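Local coordinates for protein ionotropic glutamate receptor bacterial homologue (PDB 2PYY) that probably senses L-glutamate as the bacterial ligand-binding core of a glutamate receptor channel, holding it between two hinged lobes, at residues 11-15 with 160-164; 86-90 with 182-186. Residues are numbered along the deposited sequence.

Contact 1: 11-15 with 160-164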
ATOM      1  N   VAL B  11     -13.246  -2.885  13.398  1.00 14.30           N
ATOM      2  CA  VAL B  11     -12.712  -3.308  14.685  1.00 15.19           C
ATOM      3  C   VAL B  11     -11.315  -3.901  14.535  1.00 16.57           C
ATOM      4  O   VAL B  11     -11.120  -4.885  13.832  1.00 16.23           O
ATOM      5  CB  VAL B  11     -13.653  -4.339  15.341  1.00 16.59           C
ATOM      6  CG1 VAL B  11     -13.103  -4.766  16.707  1.00 16.14           C
ATOM      7  CG2 VAL B  11     -15.045  -3.722  15.503  1.00 17.64           C
ATOM      8  N   ILE B  12     -10.346  -3.278  15.197  1.00 14.22           N
ATOM      9  CA  ILE B  12      -8.957  -3.720  15.152  1.00 14.24           C
ATOM     10  C   ILE B  12      -8.198  -3.042  16.301  1.00 15.62           C
ATOM     11  O   ILE B  12      -7.670  -1.946  16.152  1.00 13.80           O
ATOM     12  CB  ILE B  12      -8.298  -3.364  13.783  1.00 12.88           C
ATOM     13  CG1 ILE B  12      -6.809  -3.734  13.811  1.00 13.18           C
ATOM     14  CG2 ILE B  12      -8.509  -1.886  13.454  1.00  6.93           C
ATOM     15  CD1 ILE B  12      -6.353  -4.439  12.551  1.00 14.42           C
ATOM     16  N   PRO B  13      -8.162  -3.686  17.479  1.00 18.37           N
ATOM     17  CA  PRO B  13      -7.472  -3.131  18.644  1.00 18.80           C
ATOM     18  C   PRO B  13      -5.971  -3.005  18.447  1.00 19.00           C
ATOM     19  O   PRO B  13      -5.359  -3.794  17.729  1.00 20.39           O
ATOM     20  CB  PRO B  13      -7.860  -4.092  19.771  1.00 20.13           C
ATOM     21  CG  PRO B  13      -8.098  -5.385  19.065  1.00 21.31           C
ATOM     22  CD  PRO B  13      -8.853  -4.938  17.820  1.00 18.85           C
ATOM     23  N   PRO B  14      -5.351  -2.005  19.094  1.00 19.76           N
ATOM     24  CA  PRO B  14      -5.980  -1.022  19.984  1.00 18.62           C
ATOM     25  C   PRO B  14      -6.500   0.245  19.296  1.00 18.76           C
ATOM     26  O   PRO B  14      -6.748   1.253  19.964  1.00 18.58           O
ATOM     27  CB  PRO B  14      -4.861  -0.706  20.966  1.00 19.04           C
ATOM     28  CG  PRO B  14      -3.669  -0.689  20.059  1.00 19.22           C
ATOM     29  CD  PRO B  14      -3.880  -1.893  19.151  1.00 19.36           C
ATOM     30  N   PHE B  15      -6.642   0.213  17.972  1.00 15.63           N
ATOM     31  CA  PHE B  15      -7.156   1.383  17.253  1.00 14.85           C
ATOM     32  C   PHE B  15      -8.674   1.502  17.410  1.00 14.48           C
ATOM     33  O   PHE B  15      -9.192   2.579  17.696  1.00 15.08           O
ATOM     34  CB  PHE B  15      -6.745   1.323  15.773  1.00 12.54           C
ATOM     35  CG  PHE B  15      -5.253   1.318  15.581  1.00 15.58           C
ATOM     36  CD1 PHE B  15      -4.533   0.126  15.626  1.00 12.78           C
ATOM     37  CD2 PHE B  15      -4.553   2.526  15.487  1.00 16.03           C
ATOM     38  CE1 PHE B  15      -3.134   0.137  15.593  1.00 15.09           C
ATOM     39  CE2 PHE B  15      -3.161   2.546  15.455  1.00 14.26           C
ATOM     40  CZ  PHE B  15      -2.448   1.353  15.510  1.00 15.39           C
ATOM     41  N   PRO B 160       1.636  -2.691  15.246  1.00 16.00           N
ATOM     42  CA  PRO B 160       0.900  -2.173  16.409  1.00 15.66           C
ATOM     43  C   PRO B 160      -0.170  -3.153  16.876  1.00 16.37           C
ATOM     44  O   PRO B 160      -0.368  -3.350  18.067  1.00 15.56           O
ATOM     45  CB  PRO B 160       0.277  -0.886  15.881  1.00 17.59           C
ATOM     46  CG  PRO B 160       1.234  -0.449  14.806  1.00 19.26           C
ATOM     47  CD  PRO B 160       1.615  -1.730  14.126  1.00 16.35           C
ATOM     48  N   VAL B 161      -0.863  -3.770  15.925  1.00 15.75           N
ATOM     49  CA  VAL B 161      -1.906  -4.708  16.279  1.00 13.97           C
ATOM     50  C   VAL B 161      -1.334  -5.995  16.860  1.00 14.76           C
ATOM     51  O   VAL B 161      -1.869  -6.525  17.833  1.00 13.24           O
ATOM     52  CB  VAL B 161      -2.780  -5.009  15.058  1.00 13.09           C
ATOM     53  CG1 VAL B 161      -3.853  -6.022  15.418  1.00 11.77           C
ATOM     54  CG2 VAL B 161      -3.413  -3.707  14.564  1.00 10.85           C
ATOM     55  N   LEU B 162      -0.246  -6.494  16.271  1.00 17.46           N
ATOM     56  CA  LEU B 162       0.387  -7.716  16.772  1.00 17.12           C
ATOM     57  C   LEU B 162       0.922  -7.484  18.195  1.00 19.30           C
ATOM     58  O   LEU B 162       0.711  -8.310  19.089  1.00 18.74           O
ATOM     59  CB  LEU B 162       1.520  -8.164  15.833  1.00 18.44           C
ATOM     60  CG  LEU B 162       1.103  -8.626  14.418  1.00 18.54           C
ATOM     61  CD1 LEU B 162       2.328  -8.848  13.553  1.00 15.65           C
ATOM     62  CD2 LEU B 162       0.285  -9.907  14.529  1.00 18.45           C
ATOM     63  N   LEU B 163       1.598  -6.359  18.420  1.00 21.40           N
ATOM     64  CA  LEU B 163       2.127  -6.074  19.757  1.00 24.83           C
ATOM     65  C   LEU B 163       1.042  -6.153  20.816  1.00 25.26           C
ATOM     66  O   LEU B 163       1.216  -6.802  21.840  1.00 25.73           O
ATOM     67  CB  LEU B 163       2.773  -4.691  19.803  1.00 27.62           C
ATOM     68  CG  LEU B 163       4.177  -4.627  19.206  1.00 31.39           C
ATOM     69  CD1 LEU B 163       4.644  -3.183  19.179  1.00 34.86           C
ATOM     70  CD2 LEU B 163       5.142  -5.483  20.034  1.00 31.44           C
ATOM     71  N   PHE B 164      -0.077  -5.482  20.563  1.00 25.40           N
ATOM     72  CA  PHE B 164      -1.193  -5.473  21.500  1.00 24.27           C
ATOM     73  C   PHE B 164      -1.703  -6.881  21.792  1.00 24.86           C
ATOM     74  O   PHE B 164      -1.989  -7.227  22.941  1.00 24.82           O
ATOM     75  CB  PHE B 164      -2.340  -4.644  20.940  1.00 24.85           C
ATOM     76  CG  PHE B 164      -3.412  -4.343  21.943  1.00 24.12           C
ATOM     77  CD1 PHE B 164      -3.202  -3.399  22.934  1.00 24.72           C
ATOM     78  CD2 PHE B 164      -4.630  -5.007  21.902  1.00 25.19           C
ATOM     79  CE1 PHE B 164      -4.192  -3.115  23.872  1.00 25.41           C
ATOM     80  CE2 PHE B 164      -5.628  -4.729  22.836  1.00 25.39           C
ATOM     81  CZ  PHE B 164      -5.407  -3.785  23.820  1.00 23.48           C
TER
HETATM   82  O   HOH W   1      -4.681  -6.301  18.776  1.00 20.80           O

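Contact 2: 86-90 with 182-186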
ATOM      1  N   PHE B  86      -1.086   8.015  11.797  1.00 10.45           N
ATOM      2  CA  PHE B  86      -0.241   7.079  12.533  1.00 13.20           C
ATOM      3  C   PHE B  86       0.839   6.469  11.637  1.00 13.37           C
ATOM      4  O   PHE B  86       0.635   6.306  10.435  1.00 14.38           O
ATOM      5  CB  PHE B  86      -1.120   5.950  13.082  1.00 13.45           C
ATOM      6  CG  PHE B  86      -0.502   5.190  14.222  1.00 13.99           C
ATOM      7  CD1 PHE B  86      -0.730   5.580  15.540  1.00 15.78           C
ATOM      8  CD2 PHE B  86       0.291   4.076  13.984  1.00 16.01           C
ATOM      9  CE1 PHE B  86      -0.181   4.859  16.610  1.00 16.49           C
ATOM     10  CE2 PHE B  86       0.847   3.347  15.040  1.00 14.73           C
ATOM     11  CZ  PHE B  86       0.608   3.743  16.358  1.00 15.42           C
ATOM     12  N   ALA B  87       1.979   6.127  12.229  1.00 15.01           N
ATOM     13  CA  ALA B  87       3.083   5.496  11.507  1.00 16.21           C
ATOM     14  C   ALA B  87       3.081   4.028  11.921  1.00 18.23           C
ATOM     15  O   ALA B  87       3.237   3.707  13.102  1.00 18.62           O
ATOM     16  CB  ALA B  87       4.420   6.154  11.895  1.00 20.70           C
ATOM     17  N   SER B  88       2.900   3.132  10.958  1.00 18.30           N
ATOM     18  CA  SER B  88       2.844   1.691  11.248  1.00 19.83           C
ATOM     19  C   SER B  88       3.596   0.867  10.194  1.00 18.63           C
ATOM     20  O   SER B  88       4.395   1.408   9.440  1.00 20.94           O
ATOM     21  CB  SER B  88       1.376   1.245  11.306  1.00 18.19           C
ATOM     22  OG  SER B  88       1.242  -0.119  11.660  1.00 20.39           O
ATOM     23  N   GLY B  89       3.348  -0.439  10.158  1.00 19.30           N
ATOM     24  CA  GLY B  89       4.011  -1.274   9.177  1.00 19.78           C
ATOM     25  C   GLY B  89       3.779  -2.751   9.413  1.00 20.44           C
ATOM     26  O   GLY B  89       3.277  -3.151  10.463  1.00 22.40           O
ATOM     27  N   LEU B  90       4.152  -3.574   8.440  1.00 20.35           N
ATOM     28  CA  LEU B  90       3.972  -5.015   8.564  1.00 21.00           C
ATOM     29  C   LEU B  90       5.124  -5.633   9.331  1.00 23.08           C
ATOM     30  O   LEU B  90       6.265  -5.180   9.230  1.00 22.17           O
ATOM     31  CB  LEU B  90       3.889  -5.649   7.180  1.00 20.63           C
ATOM     32  CG  LEU B  90       2.880  -5.020   6.219  1.00 19.72           C
ATOM     33  CD1 LEU B  90       2.984  -5.688   4.857  1.00 18.73           C
ATOM     34  CD2 LEU B  90       1.480  -5.150   6.791  1.00 20.83           C
ATOM     35  N   ARG B 182       7.704  -3.656   5.806  1.00 34.55           N
ATOM     36  CA  ARG B 182       7.373  -2.515   4.970  1.00 32.67           C
ATOM     37  C   ARG B 182       6.649  -1.491   5.845  1.00 31.28           C
ATOM     38  O   ARG B 182       5.770  -1.842   6.639  1.00 28.65           O
ATOM     39  CB  ARG B 182       6.472  -2.928   3.788  1.00 35.57           C
ATOM     40  CG  ARG B 182       6.208  -1.777   2.802  1.00 41.86           C
ATOM     41  CD  ARG B 182       5.553  -2.194   1.470  1.00 46.67           C
ATOM     42  NE  ARG B 182       4.124  -2.513   1.582  1.00 50.70           N
ATOM     43  CZ  ARG B 182       3.302  -2.705   0.545  1.00 52.77           C
ATOM     44  NH1 ARG B 182       3.756  -2.610  -0.698  1.00 51.97           N
ATOM     45  NH2 ARG B 182       2.022  -3.001   0.751  1.00 53.65           N
ATOM     46  N   GLU B 183       7.035  -0.229   5.704  1.00 27.84           N
ATOM     47  CA  GLU B 183       6.423   0.843   6.471  1.00 27.65           C
ATOM     48  C   GLU B 183       5.196   1.400   5.786  1.00 25.52           C
ATOM     49  O   GLU B 183       5.225   1.728   4.600  1.00 24.43           O
ATOM     50  CB  GLU B 183       7.415   1.978   6.693  1.00 31.20           C
ATOM     51  CG  GLU B 183       8.485   1.670   7.716  1.00 34.90           C
ATOM     52  CD  GLU B 183       9.462   2.813   7.902  1.00 38.72           C
ATOM     53  OE1 GLU B 183      10.247   2.759   8.876  1.00 39.95           O
ATOM     54  OE2 GLU B 183       9.450   3.761   7.076  1.00 41.61           O
ATOM     55  N   GLU B 184       4.113   1.514   6.543  1.00 23.76           N
ATOM     56  CA  GLU B 184       2.869   2.053   6.008  1.00 22.14           C
ATOM     57  C   GLU B 184       2.321   3.040   7.023  1.00 20.51           C
ATOM     58  O   GLU B 184       2.532   2.890   8.222  1.00 20.44           O
ATOM     59  CB  GLU B 184       1.833   0.940   5.802  1.00 21.94           C
ATOM     60  CG  GLU B 184       2.337  -0.309   5.084  1.00 23.10           C
ATOM     61  CD  GLU B 184       1.222  -1.279   4.704  1.00 24.43           C
ATOM     62  OE1 GLU B 184       0.380  -1.631   5.581  1.00 20.50           O
ATOM     63  OE2 GLU B 184       1.202  -1.705   3.523  1.00 26.55           O
ATOM     64  N   SER B 185       1.628   4.058   6.548  1.00 20.19           N
ATOM     65  CA  SER B 185       1.046   5.004   7.470  1.00 21.43           C
ATOM     66  C   SER B 185      -0.462   4.833   7.337  1.00 19.63           C
ATOM     67  O   SER B 185      -0.960   4.366   6.301  1.00 20.12           O
ATOM     68  CB  SER B 185       1.480   6.437   7.132  1.00 23.01           C
ATOM     69  OG  SER B 185       0.703   6.981   6.086  1.00 29.99           O
ATOM     70  N   TYR B 186      -1.185   5.155   8.405  1.00 17.38           N
ATOM     71  CA  TYR B 186      -2.642   5.057   8.392  1.00 14.22           C
ATOM     72  C   TYR B 186      -3.208   6.438   8.182  1.00 12.17           C
ATOM     73  O   TYR B 186      -2.623   7.425   8.633  1.00 10.90           O
ATOM     74  CB  TYR B 186      -3.202   4.553   9.717  1.00 13.41           C
ATOM     75  CG  TYR B 186      -2.718   3.203  10.147  1.00 13.84           C
ATOM     76  CD1 TYR B 186      -2.374   2.220   9.214  1.00 13.46           C
ATOM     77  CD2 TYR B 186      -2.642   2.889  11.502  1.00 12.14           C
ATOM     78  CE1 TYR B 186      -1.965   0.953   9.630  1.00 13.63           C
ATOM     79  CE2 TYR B 186      -2.240   1.632  11.925  1.00 15.91           C
ATOM     80  CZ  TYR B 186      -1.904   0.672  10.987  1.00 14.28           C
ATOM     81  OH  TYR B 186      -1.509  -0.565  11.435  1.00 17.51           O
TER

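Contact 1: 11-15 with 160-164
Val161 is the central bump on this side of the helix. It fits a hollow in the loop made by Ile12, Pro13 and Phe15: its CG2 sits 3.5 Å from Ile12 CG1 and 4.0 Å from Phe15 CE1, while its CG1 lies 3.5 Å from Pro13 O. The chain folds back sharply at the cis peptide between Pro13 and Pro14; their backbone angles fit a type VIa turn, closed by a weak Phe15 N to Ile12 O hydrogen bond. Pro14 is the counter-bump. Its CB rests over the face of Phe164 in a CH-pi contact, 3.9 Å from the ring centroid, and its CD is 3.6 Å from Phe164 CB, with Pro13 CB closing in at 3.8 Å from Phe164 CE2. At the other end the edge of the Phe15 ring meets Pro160, CZ to CB 3.5 Å. One water bridges the gap, donating to Pro13 O (2.8 Å) and to Val161 O (3.0 Å). In the periplasmic-binding-protein fold this loop belongs to one lobe and helix 159-166 to the other. The two segments share no direct polar bond, consistent with a surface that can part when the cleft opens.

Contact 2: 86-90 with 182-186
Tyr186 lays one face of its ring over Ser88 CB, and Ser88 OG turns to donate a hydrogen bond to Tyr186 OH at 2.8 Å; the same phenol oxygen is also hydrogen-bonded to Asp158. Beside it, on the same face of the sheet, Phe86 packs its CB 3.8 Å from Tyr186 CD2. The two ring planes are nearly parallel, at 18°, but slid so far apart, with centroids at 5.9 Å, that they barely overlap. Beneath these side chains runs an antiparallel ladder: Tyr186 N hydrogen-bonds to Phe86 O at 3.0 Å, and the Ser88 and Glu184 pair exchanges two hydrogen bonds, Ser88 N to Glu184 O at 2.8 Å and Glu184 N to Ser88 O at 2.9 Å. These are the two interlobe strands of the periplasmic-binding-protein fold, 86-94 and 175-190, running side by side behind the glutamate cleft as its hinge; the axes of 86-90 and 183-186 run at 139°, well twisted from strict antiparallel. Further along, Gly89 lets the backbones close to 4.2 Å between its CA and Glu183 CA; a CB there would clash with Arg182 O. Glu184 OE2 forms a salt bridge with Arg182 NH2 at 3.2 Å, while its OE1 is hydrogen-bonded to Thr122 and Ser70, both residues of the ligand pocket. Leu90 CD2 packs 3.9 Å from Glu184 OE1, and the Leu90 side chain also leans on helix 122-129.

How the contacts relate
The chain visits the two contacts by turns: 11-15, then 86-90, then 160-164, then 182-186. Their centres lie 13 Å apart, yet they touch directly. Pro160 joins them, CD to Ser88 OG at 3.0 Å and CG to Phe86 CE2 at 3.8 Å; beside it Phe15 does the same, its CZ 3.6 Å from Tyr186 CE2 and 3.9 Å from Phe86 CE2, with the ring edge-to-face to both aromatics. Contact 1 thus brings the lobes together against the hinge strands of contact 2. Both reach the bound glutamate: the side chains of Ile12 and Tyr186 each come to about 4 Å from it.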